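PDB 5SUX: AraC family transcriptional regulator from Vibrio cholerae, which probably binds DNA through its AraC-type helix-turn-helix region and regulates transcription of virulence genes, including those of the TCP pilus. Local coordinates for residues Y12-F17 against F69-L74; L114-C119 against K157-I162; K5-N10 against S128-G133. All blocks are in the same frame, centred on the assembly; numbering follows the deposited sequence.

Interaction 1: Y12-F17 against F69-L74. With 70H ((3E)-4-(8-methylnaphthalen-1-yl)but-3-enoic acid), chain B.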
loop_
_atom_site.group_PDB
_atom_site.type_symbol
_atom_site.label_atom_id
_atom_site.label_comp_id
_atom_site.label_asym_id
_atom_site.label_seq_id
_atom_site.Cartn_x
_atom_site.Cartn_y
_atom_site.Cartn_z
ATOM N N TYR A 12 9.783 1.347 11.026
ATOM C CA TYR A 12 9.063 0.975 12.237
ATOM C C TYR A 12 9.845 -0.087 12.997
ATOM O O TYR A 12 10.514 -0.928 12.390
ATOM C CB TYR A 12 7.666 0.446 11.903
ATOM C CG TYR A 12 6.843 1.380 11.050
ATOM C CD1 TYR A 12 6.105 2.406 11.627
ATOM C CD2 TYR A 12 6.797 1.235 9.670
ATOM C CE1 TYR A 12 5.347 3.262 10.853
ATOM C CE2 TYR A 12 6.041 2.088 8.887
ATOM C CZ TYR A 12 5.317 3.099 9.483
ATOM O OH TYR A 12 4.561 3.951 8.708
ATOM N N ARG A 13 9.751 -0.054 14.325
ATOM C CA ARG A 13 10.471 -0.988 15.180
ATOM C C ARG A 13 9.560 -2.124 15.627
ATOM O O ARG A 13 8.391 -1.908 15.961
ATOM C CB ARG A 13 11.055 -0.276 16.406
ATOM C CG ARG A 13 11.870 -1.181 17.327
ATOM C CD ARG A 13 13.085 -0.458 17.896
ATOM N NE ARG A 13 12.808 0.173 19.183
ATOM C CZ ARG A 13 12.921 1.479 19.407
ATOM N NH1 ARG A 13 13.317 2.293 18.433
ATOM N NH2 ARG A 13 12.649 1.981 20.604
ATOM N N MET A 14 10.105 -3.339 15.612
ATOM C CA MET A 14 9.442 -4.530 16.128
ATOM C C MET A 14 10.328 -5.132 17.206
ATOM O O MET A 14 11.501 -5.427 16.951
ATOM C CB MET A 14 9.199 -5.561 15.025
ATOM C CG MET A 14 8.148 -5.185 14.011
ATOM S SD MET A 14 7.744 -6.583 12.951
ATOM C CE MET A 14 6.646 -7.495 14.026
ATOM N N SER A 15 9.777 -5.313 18.400
ATOM C CA SER A 15 10.499 -6.027 19.437
ATOM C C SER A 15 10.110 -7.503 19.404
ATOM O O SER A 15 9.338 -7.951 18.552
ATOM C CB SER A 15 10.239 -5.402 20.806
ATOM O OG SER A 15 11.318 -5.663 21.686
ATOM N N LYS A 16 10.654 -8.266 20.350
ATOM C CA LYS A 16 10.473 -9.713 20.393
ATOM C C LYS A 16 8.998 -10.089 20.385
ATOM O O LYS A 16 8.225 -9.640 21.237
ATOM C CB LYS A 16 11.163 -10.271 21.638
ATOM C CG LYS A 16 12.193 -9.315 22.227
ATOM C CD LYS A 16 13.141 -10.014 23.185
ATOM C CE LYS A 16 12.388 -10.725 24.287
ATOM N NZ LYS A 16 13.307 -11.406 25.237
ATOM N N PHE A 17 8.613 -10.903 19.402
ATOM C CA PHE A 17 7.246 -11.385 19.217
ATOM C C PHE A 17 6.218 -10.259 19.105
ATOM O O PHE A 17 5.024 -10.491 19.318
ATOM C CB PHE A 17 6.820 -12.351 20.333
ATOM C CG PHE A 17 7.840 -13.403 20.664
ATOM C CD1 PHE A 17 7.864 -14.607 19.973
ATOM C CD2 PHE A 17 8.736 -13.215 21.705
ATOM C CE1 PHE A 17 8.789 -15.586 20.289
ATOM C CE2 PHE A 17 9.661 -14.191 22.028
ATOM C CZ PHE A 17 9.687 -15.379 21.319
ATOM N N PHE A 69 -3.539 -8.769 6.769
ATOM C CA PHE A 69 -2.378 -9.589 7.081
ATOM C C PHE A 69 -1.777 -9.147 8.406
ATOM O O PHE A 69 -2.046 -8.048 8.899
ATOM C CB PHE A 69 -1.327 -9.527 5.962
ATOM C CG PHE A 69 -0.625 -8.200 5.848
ATOM C CD1 PHE A 69 -1.155 -7.182 5.074
ATOM C CD2 PHE A 69 0.578 -7.978 6.501
ATOM C CE1 PHE A 69 -0.507 -5.963 4.963
ATOM C CE2 PHE A 69 1.233 -6.765 6.392
ATOM C CZ PHE A 69 0.690 -5.756 5.622
ATOM N N SER A 70 -0.954 -10.027 8.974
ATOM C CA SER A 70 -0.210 -9.745 10.191
ATOM C C SER A 70 1.265 -10.050 9.967
ATOM O O SER A 70 1.624 -10.897 9.144
ATOM C CB SER A 70 -0.737 -10.559 11.384
ATOM O OG SER A 70 -0.466 -11.940 11.226
ATOM N N LEU A 71 2.118 -9.344 10.707
ATOM C CA LEU A 71 3.565 -9.523 10.639
ATOM C C LEU A 71 4.093 -9.636 12.059
ATOM O O LEU A 71 3.884 -8.729 12.872
ATOM C CB LEU A 71 4.232 -8.360 9.899
ATOM C CG LEU A 71 5.735 -8.461 9.635
ATOM C CD1 LEU A 71 6.047 -9.641 8.728
ATOM C CD2 LEU A 71 6.258 -7.167 9.033
ATOM N N THR A 72 4.772 -10.741 12.358
ATOM C CA THR A 72 5.221 -11.050 13.710
ATOM C C THR A 72 6.722 -11.291 13.718
ATOM O O THR A 72 7.239 -12.042 12.885
ATOM C CB THR A 72 4.495 -12.280 14.265
ATOM O OG1 THR A 72 3.081 -12.045 14.266
ATOM C CG2 THR A 72 4.954 -12.580 15.685
ATOM N N SER A 73 7.415 -10.662 14.665
ATOM C CA SER A 73 8.846 -10.878 14.819
ATOM C C SER A 73 9.115 -12.241 15.443
ATOM O O SER A 73 8.452 -12.640 16.405
ATOM C CB SER A 73 9.457 -9.776 15.684
ATOM O OG SER A 73 10.801 -10.080 16.018
ATOM N N LEU A 74 10.090 -12.960 14.886
ATOM C CA LEU A 74 10.548 -14.229 15.436
ATOM C C LEU A 74 12.002 -14.158 15.887
ATOM O O LEU A 74 12.681 -15.187 15.950
ATOM C CB LEU A 74 10.362 -15.350 14.413
ATOM C CG LEU A 74 8.946 -15.536 13.861
ATOM C CD1 LEU A 74 8.912 -16.628 12.800
ATOM C CD2 LEU A 74 7.968 -15.846 14.983
HETATM C C10 70H B . 1.388 1.939 7.456
HETATM C C11 70H B . 0.494 2.708 6.505
HETATM C C12 70H B . 1.261 3.168 5.284
HETATM C C15 70H B . 4.671 -3.189 8.759
HETATM C C01 70H B . 2.411 -1.755 5.398
HETATM C C02 70H B . 3.172 -2.155 6.652
HETATM C C03 70H B . 3.218 -1.412 7.901
HETATM C C04 70H B . 3.969 -1.959 8.917
HETATM C C05 70H B . 4.093 -1.327 10.189
HETATM C C06 70H B . 3.450 -0.132 10.444
HETATM C C07 70H B . 2.683 0.443 9.437
HETATM C C08 70H B . 2.547 -0.151 8.185
HETATM C C09 70H B . 1.662 0.637 7.231
HETATM O O13 70H B . 0.634 3.517 4.252
HETATM O O14 70H B . 2.520 3.207 5.297
HETATM C C16 70H B . 4.617 -3.882 7.565
HETATM C C17 70H B . 3.867 -3.355 6.523
HETATM O O HOH W 1 12.342 -8.341 17.064
#
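Strand 12-14 and strand 69-73 belong to different sheets and converge at 58°, their axes 8.8 Å apart, so that the backbones come near each other only beyond strand 12-14, where the loop residue Phe-17 has its CA 4.7 Å from the CA of Ser-73. There the CA-H of Phe-17 is directed at the carbonyl O of Ser-73, 3.3 Å from CA. Met-14 spans the wider gap. Its chain bends at the last torsion (chi3 79°), which lays CE along the backbone of strand 69-73, 3.2 Å from Leu-71 O and 3.3 Å from Ser-73 N, while SD rests against Leu-71 CD2; a long, flexible thioether suits a gap that must be crossed and then followed along a backbone. Ser-73, small enough for close approach, puts CB 3.4 Å from Ser-15 O. Deeper in, the two strands meet the bound naphthalenyl-butenoic acid: C06 of the ligand lies over the centre of one face of the Tyr-12 ring, Leu-71 CD2 is 4.0 Å from ligand C16, and the edge of Phe-69 approaches ligand C17. Lys-31 NZ is hydrogen-bonded to the ligand. The arrangement is that of a cupin-like domain, whose two sheets enclose a largely apolar ligand pocket.

Interaction 2: L114-C119 against K157-I162. With MES (2-(N-morpholino)-ethanesulfonic acid), chain D.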
loop_
_atom_site.group_PDB
_atom_site.type_symbol
_atom_site.label_atom_id
_atom_site.label_comp_id
_atom_site.label_asym_id
_atom_site.label_seq_id
_atom_site.Cartn_x
_atom_site.Cartn_y
_atom_site.Cartn_z
ATOM N N LEU A 114 -0.472 -9.157 -3.084
ATOM C CA LEU A 114 0.652 -9.188 -2.153
ATOM C C LEU A 114 1.691 -10.133 -2.740
ATOM O O LEU A 114 1.449 -11.339 -2.839
ATOM C CB LEU A 114 0.210 -9.635 -0.756
ATOM C CG LEU A 114 1.212 -9.519 0.400
ATOM C CD1 LEU A 114 0.477 -9.361 1.721
ATOM C CD2 LEU A 114 2.142 -10.720 0.464
ATOM N N LEU A 115 2.839 -9.587 -3.134
ATOM C CA LEU A 115 3.872 -10.342 -3.825
ATOM C C LEU A 115 5.145 -10.390 -2.990
ATOM O O LEU A 115 5.416 -9.492 -2.188
ATOM C CB LEU A 115 4.176 -9.732 -5.199
ATOM C CG LEU A 115 2.986 -9.641 -6.154
ATOM C CD1 LEU A 115 3.380 -8.968 -7.457
ATOM C CD2 LEU A 115 2.435 -11.024 -6.420
ATOM N N LEU A 116 5.924 -11.449 -3.195
ATOM C CA LEU A 116 7.176 -11.675 -2.486
ATOM C C LEU A 116 8.302 -11.798 -3.500
ATOM O O LEU A 116 8.153 -12.485 -4.517
ATOM C CB LEU A 116 7.085 -12.938 -1.613
ATOM C CG LEU A 116 8.284 -13.495 -0.828
ATOM C CD1 LEU A 116 9.213 -14.349 -1.692
ATOM C CD2 LEU A 116 9.068 -12.384 -0.148
ATOM N N TRP A 117 9.427 -11.140 -3.222
ATOM C CA TRP A 117 10.624 -11.263 -4.044
ATOM C C TRP A 117 11.836 -11.421 -3.140
ATOM O O TRP A 117 12.093 -10.566 -2.286
ATOM C CB TRP A 117 10.805 -10.053 -4.965
ATOM C CG TRP A 117 12.038 -10.168 -5.809
ATOM C CD1 TRP A 117 13.259 -9.612 -5.558
ATOM C CD2 TRP A 117 12.177 -10.908 -7.027
ATOM N NE1 TRP A 117 14.148 -9.953 -6.551
ATOM C CE2 TRP A 117 13.507 -10.749 -7.464
ATOM C CE3 TRP A 117 11.303 -11.687 -7.793
ATOM C CZ2 TRP A 117 13.984 -11.340 -8.632
ATOM C CZ3 TRP A 117 11.779 -12.271 -8.954
ATOM C CH2 TRP A 117 13.106 -12.093 -9.363
ATOM N N ASN A 118 12.576 -12.512 -3.327
ATOM C CA ASN A 118 13.851 -12.724 -2.648
ATOM C C ASN A 118 14.950 -12.106 -3.507
ATOM O O ASN A 118 15.248 -12.606 -4.595
ATOM C CB ASN A 118 14.102 -14.212 -2.419
ATOM C CG ASN A 118 13.024 -14.863 -1.573
ATOM O OD1 ASN A 118 12.319 -15.761 -2.031
ATOM N ND2 ASN A 118 12.895 -14.414 -0.329
ATOM N N CYS A 119 15.551 -11.025 -3.025
ATOM C CA CYS A 119 16.495 -10.247 -3.813
ATOM C C CYS A 119 17.920 -10.464 -3.309
ATOM O O CYS A 119 18.165 -11.167 -2.324
ATOM C CB CYS A 119 16.124 -8.766 -3.778
ATOM S SG CYS A 119 16.150 -8.044 -2.129
ATOM N N LYS A 157 6.723 -11.217 -13.791
ATOM C CA LYS A 157 7.060 -12.447 -14.499
ATOM C C LYS A 157 7.012 -13.649 -13.565
ATOM O O LYS A 157 6.503 -14.715 -13.929
ATOM C CB LYS A 157 8.445 -12.314 -15.139
ATOM C CG LYS A 157 8.977 -13.595 -15.763
ATOM C CD LYS A 157 10.268 -13.344 -16.534
ATOM C CE LYS A 157 11.370 -12.819 -15.629
ATOM N NZ LYS A 157 12.688 -12.774 -16.324
ATOM N N LYS A 158 7.530 -13.486 -12.344
ATOM C CA LYS A 158 7.566 -14.592 -11.392
ATOM C C LYS A 158 6.165 -15.115 -11.094
ATOM O O LYS A 158 5.928 -16.328 -11.110
ATOM C CB LYS A 158 8.253 -14.150 -10.099
ATOM C CG LYS A 158 8.075 -15.139 -8.960
ATOM C CD LYS A 158 8.715 -14.655 -7.671
ATOM C CE LYS A 158 8.446 -15.640 -6.543
ATOM N NZ LYS A 158 9.058 -15.215 -5.255
ATOM N N TYR A 159 5.227 -14.215 -10.820
ATOM C CA TYR A 159 3.868 -14.602 -10.466
ATOM C C TYR A 159 2.934 -14.679 -11.667
ATOM O O TYR A 159 1.773 -15.066 -11.498
ATOM C CB TYR A 159 3.295 -13.624 -9.434
ATOM C CG TYR A 159 3.896 -13.773 -8.056
ATOM C CD1 TYR A 159 3.323 -14.620 -7.115
ATOM C CD2 TYR A 159 5.038 -13.068 -7.693
ATOM C CE1 TYR A 159 3.868 -14.760 -5.853
ATOM C CE2 TYR A 159 5.590 -13.202 -6.432
ATOM C CZ TYR A 159 5.000 -14.049 -5.517
ATOM O OH TYR A 159 5.546 -14.187 -4.262
ATOM N N ASN A 160 3.409 -14.324 -12.862
ATOM C CA ASN A 160 2.583 -14.329 -14.071
ATOM C C ASN A 160 1.313 -13.506 -13.866
ATOM O O ASN A 160 0.223 -13.882 -14.300
ATOM C CB ASN A 160 2.250 -15.760 -14.501
ATOM C CG ASN A 160 1.886 -15.863 -15.971
ATOM O OD1 ASN A 160 2.751 -15.784 -16.844
ATOM N ND2 ASN A 160 0.600 -16.040 -16.251
ATOM N N SER A 161 1.457 -12.369 -13.186
ATOM C CA SER A 161 0.316 -11.543 -12.827
ATOM C C SER A 161 0.664 -10.072 -12.993
ATOM O O SER A 161 1.823 -9.668 -12.859
ATOM C CB SER A 161 -0.144 -11.811 -11.386
ATOM O OG SER A 161 0.717 -11.184 -10.453
ATOM N N ILE A 162 -0.359 -9.276 -13.285
ATOM C CA ILE A 162 -0.199 -7.836 -13.442
ATOM C C ILE A 162 -0.078 -7.197 -12.065
ATOM O O ILE A 162 -0.928 -7.408 -11.193
ATOM C CB ILE A 162 -1.381 -7.239 -14.224
ATOM C CG1 ILE A 162 -1.400 -7.771 -15.659
ATOM C CG2 ILE A 162 -1.322 -5.717 -14.207
ATOM C CD1 ILE A 162 -0.168 -7.420 -16.457
HETATM O O1 MES D . 18.501 -15.852 -8.309
HETATM C C2 MES D . 17.987 -15.669 -6.982
HETATM C C3 MES D . 16.452 -15.719 -6.952
HETATM N N4 MES D . 15.866 -14.810 -7.892
HETATM C C5 MES D . 16.387 -14.979 -9.216
HETATM C C6 MES D . 17.927 -14.933 -9.238
HETATM C C7 MES D . 14.378 -15.051 -7.910
HETATM C C8 MES D . 13.727 -14.384 -6.687
HETATM S S MES D . 12.561 -15.548 -5.904
HETATM O O1S MES D . 13.270 -16.459 -4.915
HETATM O O2S MES D . 11.838 -16.343 -6.964
HETATM O O3S MES D . 11.596 -14.828 -4.997
#
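Lys-158 NZ donates to the carbonyl O of Leu-116 over 3.0 Å, and the backbone N of the same leucine donates to Tyr-159 OH. The end of helix 141-159 thus grips both polar groups of one residue on strand 114-118. The ammonium approaches from above the carbonyl plane, 46° out of it, whereas the tyrosine ring brings its edge to that oxygen. The N-H to hydroxyl bond is moderately bent, at 143°. Leu-116 lies on an outermost strand of its sheet, which leaves these backbone groups accessible to side chains.

A chain that leaves with CG anti to the backbone N (chi1 168°) and stays extended carries the ammonium of Lys-158 across to the strand, where it also reaches a sulfonate oxygen of a MES molecule, NZ to O3S 2.6 Å. Asn-118 N donates to the same O3S in a nearly straight bond. MES, probably from the crystallisation liquor, lays its ethylene carbons over one face of Trp-117; C8 stands over the six-membered ring, away from the centre of the whole indole. The aliphatic part of Lys-158 passes close by, its CD 3.9 Å from Trp-117 CE3.

Further along, Leu-115 and Tyr-159 run alongside each other, pointing opposite ways, and CD2 of the leucine sits above the centre of the tyrosine face, 3.5 Å from the centroid: a CH-pi contact. Tyrosine suits this place by offering an apolar face to Leu-115 and a hydroxyl to the strand. Ser-161 OG, buried here, has no polar partner in the model. Asn-160 turns the chain with positive phi, as the C-prime residue of a Schellman motif. The whole is a helix C-terminus packed against the edge strand of a sheet in the cupin-like domain.

Interaction 3: K5-N10 against S128-G133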
loop_
_atom_site.group_PDB
_atom_site.type_symbol
_atom_site.label_atom_id
_atom_site.label_comp_id
_atom_site.label_asym_id
_atom_site.label_seq_id
_atom_site.Cartn_x
_atom_site.Cartn_y
_atom_site.Cartn_z
ATOM N N LYS A 5 10.844 13.190 -3.604
ATOM C CA LYS A 5 9.503 13.621 -3.982
ATOM C C LYS A 5 8.708 12.472 -4.593
ATOM O O LYS A 5 7.477 12.474 -4.572
ATOM C CB LYS A 5 9.572 14.789 -4.968
ATOM C CG LYS A 5 10.279 14.458 -6.273
ATOM C CD LYS A 5 9.693 15.251 -7.427
ATOM C CE LYS A 5 8.195 15.018 -7.543
ATOM N NZ LYS A 5 7.605 15.720 -8.714
ATOM N N SER A 6 9.423 11.489 -5.139
ATOM C CA SER A 6 8.800 10.329 -5.757
ATOM C C SER A 6 8.540 9.198 -4.772
ATOM O O SER A 6 7.818 8.255 -5.114
ATOM C CB SER A 6 9.673 9.808 -6.903
ATOM O OG SER A 6 10.077 10.863 -7.760
ATOM N N PHE A 7 9.103 9.268 -3.567
ATOM C CA PHE A 7 8.974 8.200 -2.590
ATOM C C PHE A 7 8.675 8.783 -1.218
ATOM O O PHE A 7 9.209 9.833 -0.849
ATOM C CB PHE A 7 10.251 7.350 -2.516
ATOM C CG PHE A 7 10.719 6.838 -3.850
ATOM C CD1 PHE A 7 10.240 5.640 -4.353
ATOM C CD2 PHE A 7 11.641 7.554 -4.596
ATOM C CE1 PHE A 7 10.670 5.166 -5.579
ATOM C CE2 PHE A 7 12.074 7.083 -5.823
ATOM C CZ PHE A 7 11.587 5.888 -6.315
ATOM N N GLN A 8 7.814 8.098 -0.471
ATOM C CA GLN A 8 7.564 8.393 0.933
ATOM C C GLN A 8 7.962 7.167 1.740
ATOM O O GLN A 8 7.547 6.048 1.418
ATOM C CB GLN A 8 6.096 8.760 1.173
ATOM C CG GLN A 8 5.809 9.364 2.544
ATOM C CD GLN A 8 5.753 8.326 3.648
ATOM O OE1 GLN A 8 5.359 7.182 3.419
ATOM N NE2 GLN A 8 6.151 8.719 4.853
ATOM N N THR A 9 8.771 7.373 2.779
ATOM C CA THR A 9 9.418 6.274 3.479
ATOM C C THR A 9 9.234 6.401 4.986
ATOM O O THR A 9 9.181 7.507 5.533
ATOM C CB THR A 9 10.916 6.216 3.151
ATOM O OG1 THR A 9 11.533 7.456 3.518
ATOM C CG2 THR A 9 11.128 5.974 1.662
ATOM N N ASN A 10 9.149 5.248 5.647
ATOM C CA ASN A 10 9.046 5.171 7.097
ATOM C C ASN A 10 9.750 3.909 7.573
ATOM O O ASN A 10 9.838 2.917 6.843
ATOM C CB ASN A 10 7.586 5.167 7.570
ATOM C CG ASN A 10 6.910 6.514 7.399
ATOM O OD1 ASN A 10 6.076 6.694 6.512
ATOM N ND2 ASN A 10 7.266 7.466 8.252
ATOM N N SER A 128 17.419 0.648 0.472
ATOM C CA SER A 128 17.757 1.248 1.761
ATOM C C SER A 128 18.114 2.722 1.608
ATOM O O SER A 128 17.724 3.551 2.440
ATOM C CB SER A 128 18.906 0.482 2.420
ATOM O OG SER A 128 18.490 -0.810 2.828
ATOM N N GLU A 129 18.855 3.068 0.553
ATOM C CA GLU A 129 19.183 4.471 0.320
ATOM C C GLU A 129 17.940 5.282 -0.025
ATOM O O GLU A 129 17.876 6.478 0.286
ATOM C CB GLU A 129 20.234 4.588 -0.787
ATOM C CG GLU A 129 20.603 6.019 -1.167
ATOM C CD GLU A 129 21.334 6.749 -0.055
ATOM O OE1 GLU A 129 22.011 6.078 0.744
ATOM O OE2 GLU A 129 21.250 7.991 0.004
ATOM N N VAL A 130 16.946 4.653 -0.657
ATOM C CA VAL A 130 15.665 5.322 -0.873
ATOM C C VAL A 130 15.029 5.685 0.461
ATOM O O VAL A 130 14.525 6.801 0.644
ATOM C CB VAL A 130 14.731 4.436 -1.720
ATOM C CG1 VAL A 130 13.355 5.073 -1.832
ATOM C CG2 VAL A 130 15.322 4.207 -3.101
ATOM N N VAL A 131 15.051 4.752 1.416
ATOM C CA VAL A 131 14.478 5.020 2.732
ATOM C C VAL A 131 15.300 6.065 3.474
ATOM O O VAL A 131 14.770 6.801 4.315
ATOM C CB VAL A 131 14.363 3.710 3.535
ATOM C CG1 VAL A 131 13.641 3.949 4.845
ATOM C CG2 VAL A 131 13.636 2.662 2.726
ATOM N N ASN A 132 16.594 6.160 3.174
ATOM C CA ASN A 132 17.460 7.158 3.788
ATOM C C ASN A 132 17.278 8.549 3.184
ATOM O O ASN A 132 18.003 9.474 3.564
ATOM C CB ASN A 132 18.924 6.723 3.673
ATOM C CG ASN A 132 19.832 7.464 4.638
ATOM O OD1 ASN A 132 19.446 7.755 5.771
ATOM N ND2 ASN A 132 21.042 7.780 4.189
ATOM N N GLY A 133 16.335 8.721 2.261
ATOM C CA GLY A 133 16.100 10.025 1.674
ATOM C C GLY A 133 17.158 10.485 0.701
ATOM O O GLY A 133 17.283 11.691 0.467
#
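Phe-7 presents one face of its ring to Val-130, whose CG1 stands 3.7 Å above the ring plane, offset toward the rim. This CH-pi contact, 4.1 Å from CG1 to the centroid of the Phe-7 ring, belongs to the close-packed side of the interface. Val-130 reaches the ring because its CG1 is anti to the backbone N (chi1 175°), and the two side chains cross at about a right angle. Phe-90 and Phe-148 meet the same phenylalanine ring, making a small aromatic cluster in which a flat, apolar side chain is well placed. Thr-9 is packed at least as tightly: its CG2 lies 3.6 Å from Val-130 O, and its CB is 3.9 Å from Val-131 CG1, a fit that suits a short, branched residue.

The contact sets the last turn of helix 121-131 against strand 7-14, an outermost strand of the five-stranded antiparallel sheet of the cupin-like domain. Ile-84 of the adjoining strand 79-86 touches both valines and Thr-9, extending the apolar floor beneath the helix. Gly-133 then ends the helix in a Schellman motif, its N bonded to Val-130 O.

The polar side of the contact is looser. Thr-9 OG1 makes only a weak hydrogen bond to Val-131 O, at 3.4 Å. Gln-8 and Asn-10 turn from the helix to the other side of the strand, where Gln-8 NE2 donates to Asn-10 OD1 over 2.6 Å and Gln-8 OE1 accepts from Lys-230.

In the fold
Strand 7-14 connects interactions 1 and 3: its start packs on helix 121-131 and its end approaches strand 66-73, with the two contact centres 21 Å apart. Interaction 2 is at the opposite border of the same five-stranded sheet, on strand 114-118, about 23 Å from interaction 1 and 22 Å from interaction 3, centre to centre. Helices 121-131 and 141-159, consecutive in the chain, therefore reach the two outermost strands of one sheet. The bound naphthalenyl-butenoic acid touches interaction 1 directly. In interaction 3 the side chain of Asn-10 is about 5 Å from this bound ligand. In interaction 2 the side chain of Leu-116 is about 12 Å from the bound ligand.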